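Local structure of alanine glyoxylate transaminase (Thermococcus litoralis, 2ZC0) at residues A[217-225]-A[305-313]; A[245-255]-A[279-290]. The protein probably transfers the amino group of alanine to glyoxylate, using pyridoxal 5'-phosphate as its cofactor, as other aminotransferases of its family do. All coordinates share one frame; numbering follows the deposited sequence.

Contact 1 (A[217-225]-A[305-313]). With PMP (4'-deoxy-4'-aminopyridoxal-5'-phosphate), chain F.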
loop_
_atom_site.group_PDB
_atom_site.type_symbol
_atom_site.label_atom_id
_atom_site.label_comp_id
_atom_site.label_asym_id
_atom_site.label_seq_id
_atom_site.Cartn_x
_atom_site.Cartn_y
_atom_site.Cartn_z
ATOM N N TYR A 217 23.538 -14.372 -17.223
ATOM C CA TYR A 217 24.498 -15.346 -17.736
ATOM C C TYR A 217 24.589 -15.457 -19.252
ATOM O O TYR A 217 25.104 -16.451 -19.772
ATOM C CB TYR A 217 24.191 -16.722 -17.125
ATOM C CG TYR A 217 24.157 -16.678 -15.613
ATOM C CD1 TYR A 217 22.944 -16.568 -14.922
ATOM C CD2 TYR A 217 25.343 -16.614 -14.876
ATOM C CE1 TYR A 217 22.914 -16.382 -13.536
ATOM C CE2 TYR A 217 25.328 -16.428 -13.497
ATOM C CZ TYR A 217 24.109 -16.308 -12.833
ATOM O OH TYR A 217 24.111 -16.077 -11.476
ATOM N N ASN A 218 24.119 -14.440 -19.964
ATOM C CA ASN A 218 24.143 -14.460 -21.423
ATOM C C ASN A 218 25.538 -14.507 -21.988
ATOM O O ASN A 218 25.733 -14.888 -23.140
ATOM C CB ASN A 218 23.412 -13.235 -21.978
ATOM C CG ASN A 218 21.927 -13.368 -21.849
ATOM O OD1 ASN A 218 21.446 -14.049 -20.941
ATOM N ND2 ASN A 218 21.183 -12.730 -22.740
ATOM N N PHE A 219 26.509 -14.119 -21.173
ATOM C CA PHE A 219 27.886 -14.113 -21.613
ATOM C C PHE A 219 28.706 -15.253 -21.025
ATOM O O PHE A 219 29.926 -15.266 -21.138
ATOM C CB PHE A 219 28.508 -12.750 -21.306
ATOM C CG PHE A 219 27.744 -11.606 -21.910
ATOM C CD1 PHE A 219 26.941 -10.791 -21.116
ATOM C CD2 PHE A 219 27.771 -11.385 -23.282
ATOM C CE1 PHE A 219 26.171 -9.775 -21.684
ATOM C CE2 PHE A 219 27.004 -10.373 -23.861
ATOM C CZ PHE A 219 26.202 -9.567 -23.058
ATOM N N MET A 220 28.035 -16.208 -20.391
ATOM C CA MET A 220 28.727 -17.375 -19.851
ATOM C C MET A 220 28.137 -18.614 -20.503
ATOM O O MET A 220 27.898 -19.613 -19.830
ATOM C CB MET A 220 28.561 -17.503 -18.336
ATOM C CG MET A 220 29.110 -16.345 -17.533
ATOM S SD MET A 220 29.797 -16.925 -15.977
ATOM C CE MET A 220 28.446 -17.813 -15.337
ATOM N N ARG A 221 27.874 -18.528 -21.806
ATOM C CA ARG A 221 27.325 -19.651 -22.563
ATOM C C ARG A 221 28.486 -20.498 -23.058
ATOM O O ARG A 221 29.578 -19.982 -23.297
ATOM C CB ARG A 221 26.509 -19.169 -23.764
ATOM C CG ARG A 221 25.035 -19.526 -23.688
ATOM C CD ARG A 221 24.406 -19.567 -25.069
ATOM N NE ARG A 221 24.626 -18.320 -25.792
ATOM C CZ ARG A 221 25.017 -18.253 -27.060
ATOM N NH1 ARG A 221 25.194 -17.070 -27.634
ATOM N NH2 ARG A 221 25.232 -19.368 -27.748
ATOM N N TYR A 222 28.251 -21.795 -23.228
ATOM C CA TYR A 222 29.315 -22.679 -23.677
ATOM C C TYR A 222 29.003 -23.457 -24.952
ATOM O O TYR A 222 29.850 -23.556 -25.840
ATOM C CB TYR A 222 29.671 -23.670 -22.556
ATOM C CG TYR A 222 29.891 -23.019 -21.203
ATOM C CD1 TYR A 222 29.207 -23.465 -20.071
ATOM C CD2 TYR A 222 30.763 -21.943 -21.058
ATOM C CE1 TYR A 222 29.385 -22.849 -18.824
ATOM C CE2 TYR A 222 30.945 -21.326 -19.823
ATOM C CZ TYR A 222 30.253 -21.782 -18.717
ATOM O OH TYR A 222 30.436 -21.149 -17.511
ATOM N N GLU A 223 27.786 -23.991 -25.056
ATOM C CA GLU A 223 27.431 -24.809 -26.217
ATOM C C GLU A 223 26.181 -24.459 -27.026
ATOM O O GLU A 223 25.899 -25.113 -28.033
ATOM C CB GLU A 223 27.340 -26.264 -25.769
ATOM C CG GLU A 223 28.406 -26.625 -24.761
ATOM C CD GLU A 223 28.395 -28.080 -24.407
ATOM O OE1 GLU A 223 27.309 -28.592 -24.054
ATOM O OE2 GLU A 223 29.470 -28.713 -24.477
ATOM N N GLY A 224 25.428 -23.449 -26.606
ATOM C CA GLY A 224 24.245 -23.093 -27.368
ATOM C C GLY A 224 24.653 -22.665 -28.771
ATOM O O GLY A 224 25.794 -22.236 -28.982
ATOM N N GLY A 225 23.745 -22.785 -29.735
ATOM C CA GLY A 225 24.074 -22.378 -31.092
ATOM C C GLY A 225 24.157 -20.866 -31.156
ATOM O O GLY A 225 25.102 -20.266 -30.646
ATOM N N LEU A 305 35.944 -17.413 -20.124
ATOM C CA LEU A 305 34.934 -18.288 -20.704
ATOM C C LEU A 305 35.409 -19.730 -20.869
ATOM O O LEU A 305 34.711 -20.664 -20.477
ATOM C CB LEU A 305 34.486 -17.744 -22.055
ATOM C CG LEU A 305 32.972 -17.716 -22.292
ATOM C CD1 LEU A 305 32.718 -17.299 -23.737
ATOM C CD2 LEU A 305 32.348 -19.072 -22.009
ATOM N N LEU A 306 36.586 -19.916 -21.462
ATOM C CA LEU A 306 37.127 -21.262 -21.654
ATOM C C LEU A 306 37.463 -21.876 -20.305
ATOM O O LEU A 306 37.303 -23.082 -20.102
ATOM C CB LEU A 306 38.375 -21.229 -22.544
ATOM C CG LEU A 306 38.124 -21.163 -24.055
ATOM C CD1 LEU A 306 37.226 -22.338 -24.465
ATOM C CD2 LEU A 306 37.469 -19.845 -24.420
ATOM N N GLY A 307 37.926 -21.034 -19.386
ATOM C CA GLY A 307 38.247 -21.499 -18.054
ATOM C C GLY A 307 37.004 -22.014 -17.347
ATOM O O GLY A 307 37.052 -23.068 -16.717
ATOM N N TYR A 308 35.895 -21.279 -17.447
ATOM C CA TYR A 308 34.644 -21.682 -16.802
ATOM C C TYR A 308 34.072 -22.925 -17.465
ATOM O O TYR A 308 33.564 -23.821 -16.796
ATOM C CB TYR A 308 33.600 -20.551 -16.862
ATOM C CG TYR A 308 33.894 -19.370 -15.956
ATOM C CD1 TYR A 308 34.050 -19.540 -14.578
ATOM C CD2 TYR A 308 34.023 -18.084 -16.477
ATOM C CE1 TYR A 308 34.332 -18.457 -13.744
ATOM C CE2 TYR A 308 34.304 -17.000 -15.653
ATOM C CZ TYR A 308 34.457 -17.193 -14.288
ATOM O OH TYR A 308 34.741 -16.123 -13.475
ATOM N N LYS A 309 34.148 -22.971 -18.789
ATOM C CA LYS A 309 33.641 -24.119 -19.527
ATOM C C LYS A 309 34.358 -25.381 -19.035
ATOM O O LYS A 309 33.749 -26.436 -18.884
ATOM C CB LYS A 309 33.889 -23.922 -21.023
ATOM C CG LYS A 309 33.350 -25.033 -21.892
ATOM C CD LYS A 309 33.545 -24.714 -23.356
ATOM C CE LYS A 309 32.910 -25.789 -24.230
ATOM N NZ LYS A 309 32.983 -25.437 -25.678
ATOM N N GLU A 310 35.656 -25.257 -18.780
ATOM C CA GLU A 310 36.447 -26.382 -18.299
ATOM C C GLU A 310 35.968 -26.815 -16.911
ATOM O O GLU A 310 35.781 -28.003 -16.651
ATOM C CB GLU A 310 37.926 -25.995 -18.267
ATOM C CG GLU A 310 38.851 -27.085 -17.784
ATOM C CD GLU A 310 40.307 -26.664 -17.849
ATOM O OE1 GLU A 310 40.635 -25.576 -17.326
ATOM O OE2 GLU A 310 41.120 -27.420 -18.422
ATOM N N LYS A 311 35.760 -25.846 -16.024
ATOM C CA LYS A 311 35.277 -26.154 -14.684
ATOM C C LYS A 311 33.888 -26.780 -14.801
ATOM O O LYS A 311 33.503 -27.615 -13.989
ATOM C CB LYS A 311 35.200 -24.887 -13.840
ATOM C CG LYS A 311 36.540 -24.264 -13.504
ATOM C CD LYS A 311 36.322 -23.177 -12.476
ATOM C CE LYS A 311 37.600 -22.471 -12.081
ATOM N NZ LYS A 311 37.326 -21.573 -10.937
ATOM N N ARG A 312 33.146 -26.354 -15.819
ATOM C CA ARG A 312 31.808 -26.862 -16.082
ATOM C C ARG A 312 31.895 -28.350 -16.434
ATOM O O ARG A 312 31.118 -29.163 -15.929
ATOM C CB ARG A 312 31.176 -26.077 -17.241
ATOM C CG ARG A 312 29.697 -26.371 -17.531
ATOM C CD ARG A 312 29.490 -27.729 -18.201
ATOM N NE ARG A 312 30.241 -27.863 -19.449
ATOM C CZ ARG A 312 29.803 -27.504 -20.654
ATOM N NH1 ARG A 312 28.594 -26.976 -20.808
ATOM N NH2 ARG A 312 30.584 -27.678 -21.717
ATOM N N ASP A 313 32.846 -28.700 -17.296
ATOM C CA ASP A 313 33.019 -30.091 -17.707
ATOM C C ASP A 313 33.575 -30.935 -16.565
ATOM O O ASP A 313 33.141 -32.066 -16.360
ATOM C CB ASP A 313 33.955 -30.182 -18.916
ATOM C CG ASP A 313 33.481 -29.346 -20.078
ATOM O OD1 ASP A 313 32.269 -29.370 -20.375
ATOM O OD2 ASP A 313 34.318 -28.669 -20.704
HETATM N N1 PMP F . 20.120 -12.243 -11.768
HETATM C C2 PMP F . 20.481 -13.521 -11.517
HETATM C C2A PMP F . 19.635 -14.618 -12.169
HETATM C C3 PMP F . 21.597 -13.827 -10.693
HETATM O O3 PMP F . 21.935 -15.152 -10.455
HETATM C C4 PMP F . 22.349 -12.740 -10.109
HETATM C C4A PMP F . 23.559 -13.078 -9.217
HETATM N N4A PMP F . 23.414 -12.612 -7.838
HETATM C C5 PMP F . 21.890 -11.302 -10.427
HETATM C C6 PMP F . 20.763 -11.118 -11.264
HETATM C C5A PMP F . 22.605 -10.055 -9.872
HETATM O O4P PMP F . 23.626 -10.015 -10.300
HETATM P P PMP F . 24.434 -8.641 -9.796
HETATM O O1P PMP F . 24.839 -7.318 -11.093
HETATM O O2P PMP F . 26.111 -9.278 -9.139
HETATM O O3P PMP F . 23.594 -7.773 -8.441
#
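Tyr-222 carries most of the apolar contact with helix 305-313, its ring reaching Leu-305, Tyr-308, Lys-309 and Arg-312. The CA of Lys-309 sits over one ring face, 4.0 Å from the Tyr-222 ring centroid, a CH-pi contact, while the backbone O of Met-220 covers the opposite face near the rim. Leu-305 comes in at the ring edge, its CD2 3.4 Å from Tyr-222 CD2. Met-220 adds a Met-aromatic contact, its SD above the Tyr-308 ring, 4.7 Å from the centroid.

The charged contacts gather on Arg-312. Its NH2 makes a salt bridge to Glu-223 OE2 at 3.2 Å, with a weak hydrogen bond bent to 131°. Side-on, NE and NH2 both grip Asp-313 OD1. The Arg-312 chain, bent at chi2 and chi3, places one guanidinium face against Tyr-222 CD1, the planes 75° apart, and NH1 reaches Pro-331 O.

At the cofactor end, Tyr-217 OH and PMP O3 share a hydrogen bond of 2.6 Å. One loop thus touches the cofactor through a phenol and the helix through an aromatic and ionic patch, and the two acids around Arg-312 would probably offset its charge.

Contact 2 (A[245-255]-A[279-290]). With PMP (4'-deoxy-4'-aminopyridoxal-5'-phosphate), chain F.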
loop_
_atom_site.group_PDB
_atom_site.type_symbol
_atom_site.label_atom_id
_atom_site.label_comp_id
_atom_site.label_asym_id
_atom_site.label_seq_id
_atom_site.Cartn_x
_atom_site.Cartn_y
_atom_site.Cartn_z
ATOM N N LEU A 245 27.234 -6.914 -15.810
ATOM C CA LEU A 245 28.581 -7.297 -16.219
ATOM C C LEU A 245 29.276 -7.980 -15.052
ATOM O O LEU A 245 30.456 -8.323 -15.139
ATOM C CB LEU A 245 29.403 -6.064 -16.604
ATOM C CG LEU A 245 29.508 -5.595 -18.055
ATOM C CD1 LEU A 245 30.387 -4.356 -18.097
ATOM C CD2 LEU A 245 30.110 -6.695 -18.930
ATOM N N SER A 246 28.545 -8.170 -13.956
ATOM C CA SER A 246 29.115 -8.790 -12.773
ATOM C C SER A 246 29.798 -10.141 -13.041
ATOM O O SER A 246 30.857 -10.411 -12.487
ATOM C CB SER A 246 28.046 -8.932 -11.678
ATOM O OG SER A 246 26.988 -9.777 -12.085
ATOM N N LYS A 247 29.218 -10.976 -13.902
ATOM C CA LYS A 247 29.826 -12.278 -14.186
ATOM C C LYS A 247 30.978 -12.190 -15.184
ATOM O O LYS A 247 31.595 -13.200 -15.512
ATOM C CB LYS A 247 28.778 -13.266 -14.708
ATOM C CG LYS A 247 27.503 -13.309 -13.875
ATOM C CD LYS A 247 27.799 -13.619 -12.419
ATOM C CE LYS A 247 26.685 -13.098 -11.519
ATOM N NZ LYS A 247 25.355 -13.671 -11.868
ATOM N N VAL A 248 31.264 -10.983 -15.657
ATOM C CA VAL A 248 32.334 -10.775 -16.617
ATOM C C VAL A 248 33.446 -9.921 -16.018
ATOM O O VAL A 248 34.587 -10.366 -15.880
ATOM C CB VAL A 248 31.808 -10.067 -17.888
ATOM C CG1 VAL A 248 32.958 -9.757 -18.840
ATOM C CG2 VAL A 248 30.754 -10.934 -18.573
ATOM N N LEU A 249 33.101 -8.686 -15.663
ATOM C CA LEU A 249 34.059 -7.750 -15.099
ATOM C C LEU A 249 34.355 -8.064 -13.637
ATOM O O LEU A 249 35.478 -7.896 -13.164
ATOM C CB LEU A 249 33.516 -6.325 -15.228
ATOM C CG LEU A 249 34.398 -5.192 -14.693
ATOM C CD1 LEU A 249 35.653 -5.046 -15.567
ATOM C CD2 LEU A 249 33.595 -3.892 -14.693
ATOM N N GLY A 250 33.342 -8.533 -12.926
ATOM C CA GLY A 250 33.507 -8.825 -11.519
ATOM C C GLY A 250 32.195 -8.547 -10.812
ATOM O O GLY A 250 31.581 -7.495 -10.975
ATOM N N THR A 251 31.774 -9.510 -10.012
ATOM C CA THR A 251 30.529 -9.434 -9.282
ATOM C C THR A 251 30.451 -8.340 -8.196
ATOM O O THR A 251 29.357 -7.941 -7.805
ATOM C CB THR A 251 30.252 -10.814 -8.680
ATOM O OG1 THR A 251 28.859 -11.117 -8.780
ATOM C CG2 THR A 251 30.697 -10.864 -7.258
ATOM N N GLY A 252 31.597 -7.847 -7.729
ATOM C CA GLY A 252 31.594 -6.822 -6.695
ATOM C C GLY A 252 31.641 -5.362 -7.154
ATOM O O GLY A 252 31.636 -4.459 -6.318
ATOM N N PHE A 253 31.681 -5.130 -8.469
ATOM C CA PHE A 253 31.734 -3.777 -9.020
ATOM C C PHE A 253 30.343 -3.125 -9.003
ATOM O O PHE A 253 30.214 -1.902 -9.027
ATOM C CB PHE A 253 32.304 -3.792 -10.458
ATOM C CG PHE A 253 33.799 -4.024 -10.523
ATOM C CD1 PHE A 253 34.692 -3.031 -10.118
ATOM C CD2 PHE A 253 34.313 -5.251 -10.942
ATOM C CE1 PHE A 253 36.078 -3.257 -10.125
ATOM C CE2 PHE A 253 35.698 -5.489 -10.953
ATOM C CZ PHE A 253 36.582 -4.487 -10.541
ATOM N N ARG A 254 29.302 -3.948 -8.957
ATOM C CA ARG A 254 27.936 -3.436 -8.909
ATOM C C ARG A 254 27.619 -2.629 -10.171
ATOM O O ARG A 254 27.211 -1.476 -10.077
ATOM C CB ARG A 254 27.741 -2.527 -7.666
ATOM C CG ARG A 254 28.156 -3.119 -6.298
ATOM C CD ARG A 254 27.171 -4.181 -5.820
ATOM N NE ARG A 254 27.237 -5.336 -6.689
ATOM C CZ ARG A 254 26.197 -6.037 -7.123
ATOM N NH1 ARG A 254 26.420 -7.071 -7.930
ATOM N NH2 ARG A 254 24.954 -5.726 -6.759
ATOM N N ILE A 255 27.826 -3.226 -11.341
ATOM C CA ILE A 255 27.537 -2.562 -12.616
ATOM C C ILE A 255 26.524 -3.393 -13.401
ATOM O O ILE A 255 26.851 -4.447 -13.959
ATOM C CB ILE A 255 28.803 -2.365 -13.491
ATOM C CG1 ILE A 255 29.692 -1.261 -12.906
ATOM C CG2 ILE A 255 28.396 -1.946 -14.917
ATOM C CD1 ILE A 255 29.034 0.122 -12.864
ATOM N N ALA A 279 25.300 4.661 -10.019
ATOM C CA ALA A 279 26.174 3.494 -9.914
ATOM C C ALA A 279 27.560 4.088 -9.628
ATOM O O ALA A 279 27.820 5.249 -9.958
ATOM C CB ALA A 279 26.177 2.738 -11.241
ATOM N N PRO A 280 28.462 3.309 -9.018
ATOM C CA PRO A 280 29.827 3.737 -8.674
ATOM C C PRO A 280 30.598 4.280 -9.883
ATOM O O PRO A 280 30.702 3.606 -10.906
ATOM C CB PRO A 280 30.468 2.451 -8.133
ATOM C CG PRO A 280 29.300 1.646 -7.660
ATOM C CD PRO A 280 28.272 1.880 -8.723
ATOM N N ALA A 281 31.145 5.485 -9.759
ATOM C CA ALA A 281 31.892 6.103 -10.852
ATOM C C ALA A 281 33.094 5.261 -11.270
ATOM O O ALA A 281 33.319 5.034 -12.466
ATOM C CB ALA A 281 32.352 7.497 -10.452
ATOM N N ILE A 282 33.864 4.797 -10.292
ATOM C CA ILE A 282 35.029 3.983 -10.601
ATOM C C ILE A 282 34.642 2.723 -11.362
ATOM O O ILE A 282 35.303 2.356 -12.326
ATOM C CB ILE A 282 35.784 3.537 -9.344
ATOM C CG1 ILE A 282 34.821 2.851 -8.387
ATOM C CG2 ILE A 282 36.479 4.727 -8.703
ATOM C CD1 ILE A 282 35.497 2.313 -7.170
ATOM N N SER A 283 33.572 2.061 -10.942
ATOM C CA SER A 283 33.154 0.842 -11.615
ATOM C C SER A 283 32.695 1.135 -13.032
ATOM O O SER A 283 32.908 0.331 -13.944
ATOM C CB SER A 283 32.026 0.162 -10.847
ATOM O OG SER A 283 32.407 -0.105 -9.511
ATOM N N GLN A 284 32.069 2.290 -13.222
ATOM C CA GLN A 284 31.582 2.648 -14.545
ATOM C C GLN A 284 32.756 2.926 -15.486
ATOM O O GLN A 284 32.794 2.432 -16.611
ATOM C CB GLN A 284 30.660 3.874 -14.470
ATOM C CG GLN A 284 29.336 3.656 -13.724
ATOM C CD GLN A 284 28.403 4.842 -13.876
ATOM O OE1 GLN A 284 27.994 5.467 -12.884
ATOM N NE2 GLN A 284 28.060 5.165 -15.123
ATOM N N TYR A 285 33.717 3.712 -15.018
ATOM C CA TYR A 285 34.878 4.041 -15.828
ATOM C C TYR A 285 35.745 2.807 -16.090
ATOM O O TYR A 285 36.233 2.615 -17.204
ATOM C CB TYR A 285 35.675 5.170 -15.161
ATOM C CG TYR A 285 35.142 6.538 -15.530
ATOM C CD1 TYR A 285 35.223 6.996 -16.842
ATOM C CD2 TYR A 285 34.517 7.355 -14.586
ATOM C CE1 TYR A 285 34.696 8.225 -17.214
ATOM C CE2 TYR A 285 33.981 8.594 -14.947
ATOM C CZ TYR A 285 34.076 9.017 -16.270
ATOM O OH TYR A 285 33.534 10.223 -16.663
ATOM N N ILE A 286 35.913 1.964 -15.073
ATOM C CA ILE A 286 36.683 0.738 -15.235
ATOM C C ILE A 286 36.041 -0.094 -16.350
ATOM O O ILE A 286 36.734 -0.643 -17.212
ATOM C CB ILE A 286 36.703 -0.109 -13.942
ATOM C CG1 ILE A 286 37.608 0.532 -12.886
ATOM C CG2 ILE A 286 37.203 -1.522 -14.248
ATOM C CD1 ILE A 286 37.745 -0.310 -11.626
ATOM N N ALA A 287 34.713 -0.185 -16.319
ATOM C CA ALA A 287 33.942 -0.942 -17.309
ATOM C C ALA A 287 34.006 -0.299 -18.689
ATOM O O ALA A 287 33.953 -0.988 -19.710
ATOM C CB ALA A 287 32.478 -1.052 -16.861
ATOM N N LEU A 288 34.104 1.028 -18.709
ATOM C CA LEU A 288 34.175 1.772 -19.957
ATOM C C LEU A 288 35.472 1.463 -20.701
ATOM O O LEU A 288 35.459 1.230 -21.910
ATOM C CB LEU A 288 34.083 3.275 -19.689
ATOM C CG LEU A 288 34.229 4.171 -20.922
ATOM C CD1 LEU A 288 33.169 3.822 -21.957
ATOM C CD2 LEU A 288 34.117 5.619 -20.500
ATOM N N GLU A 289 36.588 1.476 -19.975
ATOM C CA GLU A 289 37.890 1.180 -20.566
ATOM C C GLU A 289 37.974 -0.289 -20.941
ATOM O O GLU A 289 38.469 -0.641 -22.008
ATOM C CB GLU A 289 39.021 1.514 -19.591
ATOM C CG GLU A 289 39.373 2.987 -19.542
ATOM C CD GLU A 289 39.672 3.549 -20.921
ATOM O OE1 GLU A 289 40.541 2.989 -21.621
ATOM O OE2 GLU A 289 39.030 4.552 -21.301
ATOM N N TYR A 290 37.492 -1.145 -20.047
ATOM C CA TYR A 290 37.495 -2.580 -20.280
ATOM C C TYR A 290 36.877 -2.857 -21.647
ATOM O O TYR A 290 37.436 -3.591 -22.462
ATOM C CB TYR A 290 36.681 -3.271 -19.195
ATOM C CG TYR A 290 36.567 -4.769 -19.347
ATOM C CD1 TYR A 290 37.484 -5.625 -18.735
ATOM C CD2 TYR A 290 35.535 -5.333 -20.093
ATOM C CE1 TYR A 290 37.370 -7.008 -18.864
ATOM C CE2 TYR A 290 35.416 -6.714 -20.230
ATOM C CZ TYR A 290 36.336 -7.543 -19.615
ATOM O OH TYR A 290 36.225 -8.904 -19.759
HETATM N N1 PMP F . 20.120 -12.243 -11.768
HETATM C C2 PMP F . 20.481 -13.521 -11.517
HETATM C C2A PMP F . 19.635 -14.618 -12.169
HETATM C C3 PMP F . 21.597 -13.827 -10.693
HETATM O O3 PMP F . 21.935 -15.152 -10.455
HETATM C C4 PMP F . 22.349 -12.740 -10.109
HETATM C C4A PMP F . 23.559 -13.078 -9.217
HETATM N N4A PMP F . 23.414 -12.612 -7.838
HETATM C C5 PMP F . 21.890 -11.302 -10.427
HETATM C C6 PMP F . 20.763 -11.118 -11.264
HETATM C C5A PMP F . 22.605 -10.055 -9.872
HETATM O O4P PMP F . 23.626 -10.015 -10.300
HETATM P P PMP F . 24.434 -8.641 -9.796
HETATM O O1P PMP F . 24.839 -7.318 -11.093
HETATM O O2P PMP F . 26.111 -9.278 -9.139
HETATM O O3P PMP F . 23.594 -7.773 -8.441
#
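Leu-249 meets helix 281-290 with both methyls: CD2 rests 3.7 Å from Ala-287 CB, and CD1 lies off-centre above the Tyr-290 ring in a CH-pi contact. Its CG is anti to the backbone N (chi1 -180°), which carries the branch in toward the helix. Val-248 crosses Tyr-290 at about a right angle, CG1 coming 3.5 Å from Tyr-290 OH. Farther along, Phe-253 CE1 touches Ile-286 CD1, and Ile-255 CG1 presses on Ser-283 CB at 3.4 Å, tighter than ordinary van der Waals contact.

One hydrogen bond spans the interface: Ser-283 OG donates to Phe-253 O over 2.9 Å, in the carbonyl plane and on a lone pair. The same OG lies at the edge of the Phe-253 ring.

The segment 245-255 joins two strands of the large sheet and forms one wall of the phosphate pocket of this fold type I aminotransferase. Lys-247, probably the lysine that forms the Schiff base, as in relatives, has NZ 3.3 Å from PMP C4A, consistent with the aminated cofactor, which has no covalent link to it. Arg-254 NH2 bonds PMP O3P at 3.0 Å, with the phosphorus in the guanidinium plane at its edge. With an alanine here the donor and its positive charge are gone, and the phosphate would probably be held less firmly on that side.

The second shell fixes the arginine. NH1 donates to Thr-251 O in the carbonyl plane (N-H...O 154°), and NH2 also bonds Asp-276 O of the second subunit. Leu-54 of helix 51-64 packs on both Leu-249 and Phe-253, while Phe-296 and His-300 of helix 295-322 back Val-248.

How the contacts relate
The centres of contacts 1 and 2 lie about 21 Å apart, yet both touch the same PMP. Along the chain contact 2 is nested within contact 1: the order is 217-225, 245-255, 279-290, 305-313. The loops 217-225 and 245-255 follow strands 210-214 and 239-244, parallel neighbours in the large mixed sheet, whereas their helical partners sit on the consecutive helices 281-292 and 295-322. The loops also meet directly, through a probable hydrogen bond between Tyr-217 OH and Lys-247 NZ, and through packing of Phe-219 on Val-248 and Met-220 on Lys-247. Loops after neighbouring strands therefore face one cofactor and pack on successive helices later in the chain.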